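RNA-binding protein Unr (Drosophila melanogaster, PDB 4QQB) binds RNA through cold-shock domains, the first of which, described here, recognises the 3'-UTR of msl-2 transcripts, and regulates dosage compensation in both sexes. Local coordinates at residues D42-K45 with I46-V50. Residues are numbered along the deposited sequence; the frame is centred on the assembly and turned at random.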
ATOM      1  N   ASP E  42       3.894  -1.144  24.756  1.00131.42           N
ATOM      2  CA  ASP E  42       3.430   0.078  25.436  1.00129.29           C
ATOM      3  C   ASP E  42       4.310   0.564  26.597  1.00128.82           C
ATOM      4  O   ASP E  42       4.518   1.769  26.741  1.00133.13           O
ATOM      5  CB  ASP E  42       1.976  -0.093  25.911  1.00132.68           C
ATOM      6  CG  ASP E  42       1.725  -1.434  26.605  1.00139.34           C
ATOM      7  OD1 ASP E  42       2.668  -2.242  26.753  1.00141.75           O
ATOM      8  OD2 ASP E  42       0.567  -1.684  26.999  1.00144.14           O
ATOM      9  N   HIS E  43       4.813  -0.355  27.424  1.00126.52           N
ATOM     10  CA  HIS E  43       5.820   0.001  28.436  1.00126.65           C
ATOM     11  C   HIS E  43       7.118  -0.790  28.245  1.00120.15           C
ATOM     12  O   HIS E  43       7.426  -1.726  28.976  1.00122.27           O
ATOM     13  CB  HIS E  43       5.269  -0.090  29.874  1.00133.48           C
ATOM     14  CG  HIS E  43       4.687  -1.424  30.238  1.00139.98           C
ATOM     15  ND1 HIS E  43       5.391  -2.371  30.952  1.00142.90           N
ATOM     16  CD2 HIS E  43       3.462  -1.956  30.014  1.00140.53           C
ATOM     17  CE1 HIS E  43       4.630  -3.434  31.139  1.00141.23           C
ATOM     18  NE2 HIS E  43       3.455  -3.208  30.579  1.00141.17           N
ATOM     19  N   LEU E  44       7.848  -0.395  27.209  1.00116.75           N
ATOM     20  CA  LEU E  44       9.222  -0.818  26.953  1.00111.05           C
ATOM     21  C   LEU E  44       9.964   0.468  26.609  1.00109.83           C
ATOM     22  O   LEU E  44       9.415   1.319  25.909  1.00111.54           O
ATOM     23  CB  LEU E  44       9.261  -1.795  25.775  1.00111.22           C
ATOM     24  CG  LEU E  44      10.510  -1.867  24.881  1.00112.06           C
ATOM     25  CD1 LEU E  44      11.672  -2.550  25.586  1.00113.30           C
ATOM     26  CD2 LEU E  44      10.185  -2.587  23.579  1.00111.72           C
ATOM     27  N   LYS E  45      11.197   0.626  27.091  1.00107.41           N
ATOM     28  CA  LYS E  45      11.944   1.867  26.834  1.00107.39           C
ATOM     29  C   LYS E  45      13.469   1.712  26.836  1.00 95.31           C
ATOM     30  O   LYS E  45      14.005   0.648  27.164  1.00 82.77           O
ATOM     31  CB  LYS E  45      11.481   2.993  27.792  1.00114.04           C
ATOM     32  CG  LYS E  45      12.312   3.220  29.054  1.00117.79           C
ATOM     33  CD  LYS E  45      12.279   2.038  30.013  1.00119.26           C
ATOM     34  CE  LYS E  45      13.516   2.026  30.902  1.00119.70           C
ATOM     35  NZ  LYS E  45      13.472   0.953  31.928  1.00120.00           N
ATOM     36  N   ILE E  46      14.151   2.791  26.456  1.00 87.98           N
ATOM     37  CA  ILE E  46      15.601   2.785  26.323  1.00 88.18           C
ATOM     38  C   ILE E  46      16.225   2.269  27.612  1.00 90.87           C
ATOM     39  O   ILE E  46      15.896   2.749  28.694  1.00 95.47           O
ATOM     40  CB  ILE E  46      16.163   4.193  26.021  1.00 86.18           C
ATOM     41  CG1 ILE E  46      15.710   4.687  24.643  1.00 85.97           C
ATOM     42  CG2 ILE E  46      17.689   4.181  26.075  1.00 86.38           C
ATOM     43  CD1 ILE E  46      15.887   6.176  24.432  1.00 86.19           C
ATOM     44  N   GLY E  47      17.121   1.295  27.491  1.00 91.34           N
ATOM     45  CA  GLY E  47      17.805   0.728  28.650  1.00 91.90           C
ATOM     46  C   GLY E  47      17.314  -0.649  29.060  1.00 93.05           C
ATOM     47  O   GLY E  47      18.040  -1.382  29.729  1.00 89.29           O
ATOM     48  N   ASP E  48      16.089  -1.009  28.677  1.00 94.42           N
ATOM     49  CA  ASP E  48      15.577  -2.353  28.953  1.00 96.27           C
ATOM     50  C   ASP E  48      16.495  -3.418  28.340  1.00100.32           C
ATOM     51  O   ASP E  48      16.977  -3.257  27.220  1.00 99.70           O
ATOM     52  CB  ASP E  48      14.153  -2.525  28.420  1.00 96.33           C
ATOM     53  CG  ASP E  48      13.115  -1.821  29.278  1.00102.09           C
ATOM     54  OD1 ASP E  48      13.205  -1.894  30.522  1.00107.55           O
ATOM     55  OD2 ASP E  48      12.190  -1.205  28.709  1.00105.31           O
ATOM     56  N   PRO E  49      16.761  -4.502  29.087  1.00108.20           N
ATOM     57  CA  PRO E  49      17.611  -5.568  28.566  1.00105.57           C
ATOM     58  C   PRO E  49      16.791  -6.608  27.810  1.00100.11           C
ATOM     59  O   PRO E  49      15.669  -6.924  28.224  1.00 97.88           O
ATOM     60  CB  PRO E  49      18.217  -6.168  29.834  1.00107.31           C
ATOM     61  CG  PRO E  49      17.168  -5.966  30.879  1.00108.82           C
ATOM     62  CD  PRO E  49      16.338  -4.775  30.475  1.00109.85           C
ATOM     63  N   VAL E  50      17.351  -7.136  26.720  1.00 95.77           N
ATOM     64  CA  VAL E  50      16.625  -8.064  25.843  1.00 89.37           C
ATOM     65  C   VAL E  50      17.465  -9.235  25.332  1.00 90.59           C
ATOM     66  O   VAL E  50      18.696  -9.140  25.205  1.00 79.45           O
ATOM     67  CB  VAL E  50      16.037  -7.334  24.620  1.00 86.75           C
ATOM     68  CG1 VAL E  50      14.845  -6.485  25.029  1.00 88.18           C
ATOM     69  CG2 VAL E  50      17.095  -6.480  23.933  1.00 87.44           C
TER
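With CG of D48 beside its own backbone N (chi1 -75°), the carboxylate swings back across the turn to K45, while the bend in the lysine chain at chi2 carries NZ over to the same group. D48 therefore grips K45 at both ends of the residue. Its OD2 accepts the backbone N-H of K45 almost in line with the C-O bond, K45 N to D48 OD2 being 2.6 Å in a nearly straight bond (171°). Its OD1 forms a salt bridge with K45 NZ at 3.2 Å, and here the ammonium stands well above the carboxylate plane, 53° out of it. The two side chains cross at about a right angle. With OD2 on the backbone N-H and OD1 on the ammonium, the carboxylate is probably restrained in its rotation.

The backbone closes the turn as well: D48 N donates to K45 O at 3.1 Å, the bond of a type II beta turn running from K45 to D48. G47 has the positive phi usual at the third position of such a turn, a position glycine commonly fills. On the side of the D48 carboxylate roughly facing away from K45 NZ, L44 sets CD1 against D48 CB at 3.8 Å, with OD2 nearby, so a methyl group lies alongside the charged group.

This surface turn ends the long loop after strand 29-33 and launches strand 49-56 of the cold-shock OB-fold barrel. G47 and D48 already make backbone hydrogen bonds to I11, and V50 to G9, so the chain leaves the turn paired with strand 7-14, while L44 packs on F37 and I11.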